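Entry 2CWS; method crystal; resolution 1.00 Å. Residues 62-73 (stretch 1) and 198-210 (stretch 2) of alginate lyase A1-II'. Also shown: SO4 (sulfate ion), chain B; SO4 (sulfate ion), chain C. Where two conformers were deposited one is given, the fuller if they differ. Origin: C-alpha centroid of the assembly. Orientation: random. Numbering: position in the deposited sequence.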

ATOM      1  N   ASN A  62     -15.440  -0.360  -1.799  1.00 18.26           N
ATOM      2  CA  ASN A  62     -15.320  -1.166  -3.008  1.00 22.46           C
ATOM      3  C   ASN A  62     -14.349  -2.318  -2.820  1.00 18.08           C
ATOM      4  O   ASN A  62     -13.685  -2.757  -3.780  1.00 23.82           O
ATOM      5  CB  ASN A  62     -14.855  -0.265  -4.163  1.00 30.55           C
ATOM      6  CG  ASN A  62     -15.870   0.820  -4.499  1.00 38.67           C
ATOM      7  OD1 ASN A  62     -17.030   0.599  -4.889  1.00 54.45           O
ATOM      8  ND2 ASN A  62     -15.427   2.078  -4.369  1.00 39.58           N
ATOM      9  N   SER A  63     -14.270  -2.837  -1.590  1.00 16.39           N
ATOM     10  CA  SER A  63     -13.398  -3.970  -1.412  1.00 13.72           C
ATOM     11  C   SER A  63     -14.051  -5.118  -0.640  1.00 15.39           C
ATOM     12  O   SER A  63     -14.954  -4.843   0.139  1.00 18.39           O
ATOM     13  CB  SER A  63     -12.123  -3.451  -0.701  1.00 14.34           C
ATOM     14  OG  SER A  63     -11.323  -4.565  -0.229  1.00 17.39           O
ATOM     15  N   SER A  64     -13.716  -6.428  -0.617  0.50 11.40           N
ATOM     16  CA  SER A  64     -14.237  -7.422   0.315  0.50  9.81           C
ATOM     17  C   SER A  64     -13.222  -7.784   1.401  0.50  7.29           C
ATOM     18  O   SER A  64     -13.479  -8.680   2.259  0.50  6.30           O
ATOM     19  CB  SER A  64     -14.525  -8.753  -0.380  0.50 10.80           C
ATOM     20  OG  SER A  64     -13.363  -9.345  -0.858  0.50 10.16           O
ATOM     21  N   TYR A  65     -12.046  -7.075   1.248  1.00  7.58           N
ATOM     22  CA  TYR A  65     -11.024  -7.495   2.212  1.00  5.73           C
ATOM     23  C   TYR A  65     -10.711  -6.377   3.196  1.00  5.39           C
ATOM     24  O   TYR A  65     -10.725  -5.186   2.832  1.00  6.06           O
ATOM     25  CB  TYR A  65      -9.731  -7.886   1.509  1.00  5.93           C
ATOM     26  CG  TYR A  65      -9.824  -9.093   0.612  1.00  6.29           C
ATOM     27  CD1 TYR A  65      -9.754  -8.957  -0.782  1.00  8.76           C
ATOM     28  CD2 TYR A  65     -10.000 -10.369   1.100  1.00  6.09           C
ATOM     29  CE1 TYR A  65      -9.848 -10.053  -1.631  1.00 10.94           C
ATOM     30  CE2 TYR A  65     -10.054 -11.494   0.286  1.00  7.09           C
ATOM     31  CZ  TYR A  65      -9.981 -11.325  -1.105  1.00  9.52           C
ATOM     32  OH  TYR A  65     -10.043 -12.402  -1.933  1.00 15.50           O
ATOM     33  N   PRO A  66     -10.404  -6.719   4.444  1.00  5.12           N
ATOM     34  CA  PRO A  66     -10.129  -5.686   5.463  1.00  5.30           C
ATOM     35  C   PRO A  66      -8.664  -5.219   5.414  1.00  4.21           C
ATOM     36  O   PRO A  66      -7.768  -5.920   4.880  1.00  4.70           O
ATOM     37  CB  PRO A  66     -10.404  -6.457   6.776  1.00  5.89           C
ATOM     38  CG  PRO A  66      -9.962  -7.877   6.426  1.00  5.99           C
ATOM     39  CD  PRO A  66     -10.367  -8.074   4.987  1.00  6.32           C
ATOM     40  N   ARG A  67      -8.421  -4.047   5.983  1.00  4.22           N
ATOM     41  CA  ARG A  67      -7.068  -3.478   5.959  1.00  3.80           C
ATOM     42  C   ARG A  67      -6.817  -2.640   7.209  1.00  3.80           C
ATOM     43  O   ARG A  67      -7.719  -2.024   7.777  1.00  4.43           O
ATOM     44  CB  ARG A  67      -6.849  -2.602   4.722  1.00  4.12           C
ATOM     45  CG  ARG A  67      -7.545  -1.232   4.810  1.00  4.59           C
ATOM     46  CD  ARG A  67      -7.584  -0.588   3.450  1.00  5.58           C
ATOM     47  NE  ARG A  67      -8.584  -1.169   2.536  1.00  6.21           N
ATOM     48  CZ  ARG A  67      -8.468  -1.384   1.248  1.00  5.12           C
ATOM     49  NH1 ARG A  67      -7.294  -1.245   0.609  1.00  5.00           N
ATOM     50  NH2 ARG A  67      -9.559  -1.790   0.587  1.00  6.58           N
ATOM     51  N   SER A  68      -5.525  -2.572   7.527  1.00  3.69           N
ATOM     52  CA  SER A  68      -4.964  -1.483   8.362  1.00  3.55           C
ATOM     53  C   SER A  68      -3.864  -0.911   7.460  1.00  3.17           C
ATOM     54  O   SER A  68      -2.841  -1.571   7.293  1.00  3.53           O
ATOM     55  CB  SER A  68      -4.417  -2.033   9.672  1.00  4.03           C
ATOM     56  OG  SER A  68      -3.856  -0.956  10.401  1.00  4.60           O
ATOM     57  N   GLU A  69      -4.134   0.232   6.814  1.00  3.25           N
ATOM     58  CA  GLU A  69      -3.327   0.612   5.661  1.00  3.67           C
ATOM     59  C   GLU A  69      -3.248   2.152   5.599  1.00  3.28           C
ATOM     60  O   GLU A  69      -4.275   2.815   5.767  1.00  4.09           O
ATOM     61  CB  GLU A  69      -3.891   0.014   4.377  1.00  3.89           C
ATOM     62  CG  GLU A  69      -2.991   0.126   3.143  1.00  4.25           C
ATOM     63  CD  GLU A  69      -3.628  -0.439   1.891  1.00  3.62           C
ATOM     64  OE1 GLU A  69      -4.857  -0.292   1.701  1.00  4.25           O
ATOM     65  OE2 GLU A  69      -2.879  -1.026   1.062  1.00  4.41           O
ATOM     66  N   LEU A  70      -2.040   2.666   5.325  1.00  3.32           N
ATOM     67  CA  LEU A  70      -1.874   4.082   5.090  1.00  3.19           C
ATOM     68  C   LEU A  70      -2.196   4.427   3.648  1.00  3.15           C
ATOM     69  O   LEU A  70      -1.931   3.651   2.728  1.00  3.80           O
ATOM     70  CB  LEU A  70      -0.405   4.501   5.375  1.00  3.45           C
ATOM     71  CG  LEU A  70       0.067   4.306   6.780  1.00  4.46           C
ATOM     72  CD1 LEU A  70       1.556   4.573   6.894  1.00  5.28           C
ATOM     73  CD2 LEU A  70      -0.717   5.206   7.796  1.00  5.22           C
ATOM     74  N   ARG A  71      -2.749   5.613   3.459  1.00  3.47           N
ATOM     75  CA  ARG A  71      -3.191   6.161   2.171  1.00  3.42           C
ATOM     76  C   ARG A  71      -2.544   7.519   2.021  1.00  3.27           C
ATOM     77  O   ARG A  71      -2.740   8.418   2.879  1.00  3.55           O
ATOM     78  CB  ARG A  71      -4.747   6.234   2.247  1.00  4.10           C
ATOM     79  CG  ARG A  71      -5.497   6.634   0.971  1.00  4.48           C
ATOM     80  CD  ARG A  71      -5.313   8.089   0.478  1.00  4.37           C
ATOM     81  NE  ARG A  71      -6.427   8.396  -0.410  1.00  4.17           N
ATOM     82  CZ  ARG A  71      -6.403   9.323  -1.353  1.00  3.55           C
ATOM     83  NH1 ARG A  71      -5.323  10.087  -1.549  1.00  4.16           N
ATOM     84  NH2 ARG A  71      -7.495   9.469  -2.127  1.00  4.79           N
ATOM     85  N   GLU A  72      -1.752   7.706   0.970  1.00  3.60           N
ATOM     86  CA  GLU A  72      -0.981   8.932   0.793  1.00  3.28           C
ATOM     87  C   GLU A  72      -1.895  10.117   0.575  1.00  3.36           C
ATOM     88  O   GLU A  72      -2.834  10.051  -0.241  1.00  4.26           O
ATOM     89  CB  GLU A  72      -0.058   8.789  -0.423  1.00  4.02           C
ATOM     90  CG  GLU A  72       0.751  10.058  -0.701  1.00  4.71           C
ATOM     91  CD  GLU A  72       1.427  10.019  -2.058  1.00  3.78           C
ATOM     92  OE1 GLU A  72       1.117   9.169  -2.898  1.00  4.02           O
ATOM     93  OE2 GLU A  72       2.294  10.947  -2.257  1.00  5.17           O
ATOM     94  N   MET A  73      -1.598  11.232   1.237  1.00  3.76           N
ATOM     95  CA  MET A  73      -2.348  12.473   1.177  1.00  4.17           C
ATOM     96  C   MET A  73      -1.399  13.603   0.811  1.00  4.51           C
ATOM     97  O   MET A  73      -0.826  14.223   1.703  1.00  5.01           O
ATOM     98  CB  MET A  73      -3.036  12.776   2.522  1.00  5.00           C
ATOM     99  CG  MET A  73      -4.014  11.692   2.920  1.00  5.45           C
ATOM    100  SD  MET A  73      -5.593  11.707   2.066  1.00  5.00           S
ATOM    101  CE  MET A  73      -6.343  13.171   2.838  1.00  6.11           C
ATOM    102  N   TYR A 198      -3.147   9.131  -9.101  1.00  4.50           N
ATOM    103  CA  TYR A 198      -2.574   8.033  -8.323  1.00  4.40           C
ATOM    104  C   TYR A 198      -2.202   8.487  -6.936  1.00  3.90           C
ATOM    105  O   TYR A 198      -1.910   9.674  -6.692  1.00  4.09           O
ATOM    106  CB  TYR A 198      -1.237   7.481  -8.986  1.00  4.99           C
ATOM    107  CG  TYR A 198      -1.509   7.101 -10.436  1.00  4.63           C
ATOM    108  CD1 TYR A 198      -2.046   5.829 -10.708  1.00  4.77           C
ATOM    109  CD2 TYR A 198      -1.344   8.000 -11.481  1.00  4.68           C
ATOM    110  CE1 TYR A 198      -2.346   5.469 -12.021  1.00  5.59           C
ATOM    111  CE2 TYR A 198      -1.676   7.673 -12.774  1.00  5.57           C
ATOM    112  CZ  TYR A 198      -2.177   6.423 -13.053  1.00  5.26           C
ATOM    113  OH  TYR A 198      -2.515   6.031 -14.314  1.00  6.54           O
ATOM    114  N   TYR A 199      -2.173   7.542  -6.012  1.00  4.07           N
ATOM    115  CA  TYR A 199      -1.641   7.763  -4.679  1.00  3.95           C
ATOM    116  C   TYR A 199      -1.018   6.454  -4.188  1.00  3.36           C
ATOM    117  O   TYR A 199      -1.429   5.343  -4.577  1.00  4.12           O
ATOM    118  CB  TYR A 199      -2.720   8.262  -3.708  1.00  4.87           C
ATOM    119  CG  TYR A 199      -3.904   7.362  -3.531  1.00  4.49           C
ATOM    120  CD1 TYR A 199      -5.048   7.558  -4.309  1.00  5.36           C
ATOM    121  CD2 TYR A 199      -3.929   6.313  -2.632  1.00  4.74           C
ATOM    122  CE1 TYR A 199      -6.158   6.759  -4.183  1.00  5.92           C
ATOM    123  CE2 TYR A 199      -5.013   5.492  -2.495  1.00  5.06           C
ATOM    124  CZ  TYR A 199      -6.144   5.692  -3.285  1.00  5.34           C
ATOM    125  OH  TYR A 199      -7.227   4.872  -3.122  1.00  6.69           O
ATOM    126  N   PHE A 200      -0.007   6.594  -3.329  1.00  3.33           N
ATOM    127  CA  PHE A 200       0.620   5.435  -2.713  1.00  3.12           C
ATOM    128  C   PHE A 200      -0.199   4.928  -1.535  1.00  3.23           C
ATOM    129  O   PHE A 200      -0.941   5.686  -0.882  1.00  3.62           O
ATOM    130  CB  PHE A 200       2.024   5.782  -2.234  1.00  4.02           C
ATOM    131  CG  PHE A 200       3.049   5.991  -3.339  1.00  3.76           C
ATOM    132  CD1 PHE A 200       3.658   7.208  -3.567  1.00  3.97           C
ATOM    133  CD2 PHE A 200       3.407   4.899  -4.130  1.00  3.99           C
ATOM    134  CE1 PHE A 200       4.616   7.348  -4.544  1.00  4.58           C
ATOM    135  CE2 PHE A 200       4.389   5.063  -5.115  1.00  4.49           C
ATOM    136  CZ  PHE A 200       4.992   6.261  -5.335  1.00  4.62           C
ATOM    137  N   LYS A 201      -0.006   3.633  -1.206  1.00  3.30           N
ATOM    138  CA  LYS A 201      -0.526   3.050   0.019  1.00  3.33           C
ATOM    139  C   LYS A 201       0.537   2.132   0.594  1.00  3.17           C
ATOM    140  O   LYS A 201       1.350   1.556  -0.163  1.00  3.49           O
ATOM    141  CB  LYS A 201      -1.806   2.200  -0.216  1.00  3.72           C
ATOM    142  CG  LYS A 201      -2.881   2.921  -1.008  1.00  3.76           C
ATOM    143  CD  LYS A 201      -4.249   2.253  -0.854  1.00  3.88           C
ATOM    144  CE  LYS A 201      -4.954   2.775   0.409  1.00  4.39           C
ATOM    145  NZ  LYS A 201      -6.156   1.951   0.709  1.00  4.83           N
ATOM    146  N   ALA A 202       0.509   1.933   1.910  1.00  3.44           N
ATOM    147  CA  ALA A 202       1.445   0.999   2.556  1.00  3.32           C
ATOM    148  C   ALA A 202       0.825   0.550   3.859  1.00  3.11           C
ATOM    149  O   ALA A 202       0.320   1.375   4.635  1.00  3.71           O
ATOM    150  CB  ALA A 202       2.784   1.682   2.839  1.00  4.87           C
ATOM    151  N   GLY A 203       0.910  -0.765   4.124  1.00  3.30           N
ATOM    152  CA  GLY A 203       0.428  -1.268   5.405  1.00  3.96           C
ATOM    153  C   GLY A 203       0.077  -2.738   5.295  1.00  3.15           C
ATOM    154  O   GLY A 203       0.963  -3.544   4.924  1.00  3.78           O
ATOM    155  N   ASN A 204      -1.182  -3.082   5.611  1.00  3.49           N
ATOM    156  CA  ASN A 204      -1.556  -4.505   5.762  1.00  3.36           C
ATOM    157  C   ASN A 204      -2.975  -4.636   5.237  1.00  3.31           C
ATOM    158  O   ASN A 204      -3.949  -4.399   5.942  1.00  4.16           O
ATOM    159  CB  ASN A 204      -1.464  -4.881   7.226  1.00  3.81           C
ATOM    160  CG  ASN A 204      -1.860  -6.295   7.547  1.00  4.17           C
ATOM    161  OD1 ASN A 204      -1.932  -6.606   8.799  1.00  6.51           O
ATOM    162  ND2 ASN A 204      -2.154  -7.099   6.598  1.00  3.42           N
ATOM    163  N   TYR A 205      -3.107  -5.090   3.976  1.00  3.50           N
ATOM    164  CA  TYR A 205      -4.393  -5.236   3.314  1.00  3.48           C
ATOM    165  C   TYR A 205      -4.573  -6.758   3.178  1.00  3.25           C
ATOM    166  O   TYR A 205      -3.898  -7.411   2.373  1.00  3.69           O
ATOM    167  CB  TYR A 205      -4.344  -4.506   1.994  1.00  4.15           C
ATOM    168  CG  TYR A 205      -5.588  -4.606   1.114  1.00  3.55           C
ATOM    169  CD1 TYR A 205      -6.862  -4.793   1.627  1.00  4.34           C
ATOM    170  CD2 TYR A 205      -5.420  -4.440  -0.253  1.00  4.52           C
ATOM    171  CE1 TYR A 205      -7.960  -4.825   0.778  1.00  5.40           C
ATOM    172  CE2 TYR A 205      -6.502  -4.474  -1.116  1.00  5.38           C
ATOM    173  CZ  TYR A 205      -7.769  -4.705  -0.589  1.00  5.51           C
ATOM    174  OH  TYR A 205      -8.875  -4.717  -1.401  1.00  7.30           O
ATOM    175  N   VAL A 206      -5.432  -7.316   4.009  1.00  3.85           N
ATOM    176  CA  VAL A 206      -5.416  -8.765   4.242  1.00  3.88           C
ATOM    177  C   VAL A 206      -6.245  -9.511   3.205  1.00  3.71           C
ATOM    178  O   VAL A 206      -7.447  -9.303   3.135  1.00  4.32           O
ATOM    179  CB  VAL A 206      -5.998  -9.039   5.647  1.00  4.52           C
ATOM    180  CG1 VAL A 206      -5.877 -10.537   5.976  1.00  5.41           C
ATOM    181  CG2 VAL A 206      -5.298  -8.198   6.727  1.00  5.33           C
ATOM    182  N   GLN A 207      -5.577 -10.388   2.421  1.00  3.88           N
ATOM    183  CA  GLN A 207      -6.317 -11.081   1.353  1.00  3.91           C
ATOM    184  C   GLN A 207      -6.910 -12.388   1.859  1.00  4.03           C
ATOM    185  O   GLN A 207      -6.645 -13.483   1.401  1.00  4.57           O
ATOM    186  CB  GLN A 207      -5.428 -11.314   0.097  1.00  4.68           C
ATOM    187  CG  GLN A 207      -4.752  -9.995  -0.353  1.00  5.01           C
ATOM    188  CD  GLN A 207      -5.742  -8.951  -0.756  1.00  4.46           C
ATOM    189  OE1 GLN A 207      -6.487  -9.049  -1.740  1.00  6.85           O
ATOM    190  NE2 GLN A 207      -5.804  -7.853   0.040  1.00  4.62           N
ATOM    191  N   ASP A 208      -7.748 -12.225   2.868  1.00  4.34           N
ATOM    192  CA  ASP A 208      -8.521 -13.306   3.515  1.00  4.52           C
ATOM    193  C   ASP A 208      -9.645 -12.601   4.247  1.00  4.60           C
ATOM    194  O   ASP A 208      -9.380 -11.744   5.077  1.00  5.35           O
ATOM    195  CB  ASP A 208      -7.650 -14.090   4.472  1.00  4.66           C
ATOM    196  CG  ASP A 208      -8.284 -15.307   5.106  1.00  4.05           C
ATOM    197  OD1 ASP A 208      -7.530 -16.283   5.408  1.00  4.21           O
ATOM    198  OD2 ASP A 208      -9.518 -15.288   5.274  1.00  5.16           O
ATOM    199  N   ASN A 209     -10.895 -12.932   3.898  1.00  5.90           N
ATOM    200  CA  ASN A 209     -12.044 -12.326   4.612  1.00  7.12           C
ATOM    201  C   ASN A 209     -12.902 -13.400   5.319  1.00  7.02           C
ATOM    202  O   ASN A 209     -14.058 -13.170   5.595  1.00  7.97           O
ATOM    203  CB  ASN A 209     -12.929 -11.489   3.696  1.00  8.30           C
ATOM    204  CG  ASN A 209     -13.472 -12.238   2.544  1.00  9.13           C
ATOM    205  OD1 ASN A 209     -14.101 -11.562   1.664  1.00 20.13           O
ATOM    206  ND2 ASN A 209     -13.360 -13.535   2.458  1.00  6.76           N
ATOM    207  N   THR A 210     -12.305 -14.587   5.490  1.00  7.22           N
ATOM    208  CA  THR A 210     -13.072 -15.725   5.952  1.00  7.09           C
ATOM    209  C   THR A 210     -13.317 -15.668   7.450  1.00  6.87           C
ATOM    210  O   THR A 210     -12.611 -15.014   8.259  1.00  7.88           O
ATOM    211  CB  THR A 210     -12.355 -17.038   5.620  1.00  6.42           C
ATOM    212  OG1 THR A 210     -11.138 -17.123   6.384  1.00  5.81           O
ATOM    213  CG2 THR A 210     -12.033 -17.193   4.113  1.00  7.22           C
TER
HETATM  214  S   SO4 B 401      -8.631  -1.783  -3.120  0.66  5.94           S
HETATM  215  O1  SO4 B 401      -7.408  -1.136  -2.358  0.66  4.68           O
HETATM  216  O2  SO4 B 401      -8.980  -1.046  -4.314  0.66  7.26           O
HETATM  217  O3  SO4 B 401      -8.312  -3.102  -3.521  0.66  5.91           O
HETATM  218  O4  SO4 B 401      -9.791  -1.791  -2.235  0.66  7.40           O
HETATM  219  S   SO4 C 402     -10.209   7.851  -0.324  0.58  8.30           S
HETATM  220  O1  SO4 C 402      -8.906   7.161   0.235  0.58  9.44           O
HETATM  221  O2  SO4 C 402     -10.505   8.963   0.508  0.58 12.08           O
HETATM  222  O3  SO4 C 402     -10.063   8.207  -1.653  0.58  6.67           O
HETATM  223  O4  SO4 C 402     -11.150   6.726  -0.191  0.58 11.13           O

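Where is charge balanced across the two strands? Glu69 OE1 accepts from Lys201 NZ at 2.8 Å, a salt bridge across the strands, and the same Glu69 OE1 also takes Arg67 NH1 at 2.8 Å from within its own strand. One carboxylate oxygen is therefore shared by two cations, which lie to the same side of it and so come close to each other: Arg67 NH1 and Lys201 NZ, both donors, are 3.4 Å apart.

What holds the backbones in register? The strands run antiparallel, and paired hydrogen bonds join Ser68 to Asn204 (Ser68 N to Asn204 O 2.9 Å, Asn204 N to Ser68 O 2.8 Å) and Leu70 to Ala202 (Leu70 N to Ala202 O 2.8 Å, Ala202 N to Leu70 O 3.1 Å). Between these pairs the chain turns a corner at Gly203, opposite Glu69; a CB there would clash with Ser68 O and Glu69 CA. Farther along, Glu72 N donates to Phe200 O at 2.9 Å, while the Glu72 side chain returns to the same residue, its OE1 accepting from Phe200 N at 2.8 Å.

How do the arginines use their flat faces? The guanidinium of Arg67 stacks on the Tyr205 ring, centres 3.8 Å apart, and that of Arg71 lies almost parallel to the Tyr199 ring, at 5° and 3.7 Å. Stacking leaves the N-H bonds free to point outward in the guanidinium plane, and each arginine binds a sulfate: Arg67 NH2 reaches chain B O4 at 2.8 Å, and Arg71 NE reaches chain C O1 at 2.8 Å.

What closes the loop end? Ser63 OG donates to Tyr205 OH at 2.7 Å, and that hydroxyl donates onward to chain B sulfate O3, also at 2.7 Å. Tyr65 packs its CB 3.6 Å from Tyr205 CE1, and Gln207 CA sits over its ring face, 4.0 Å from the centroid.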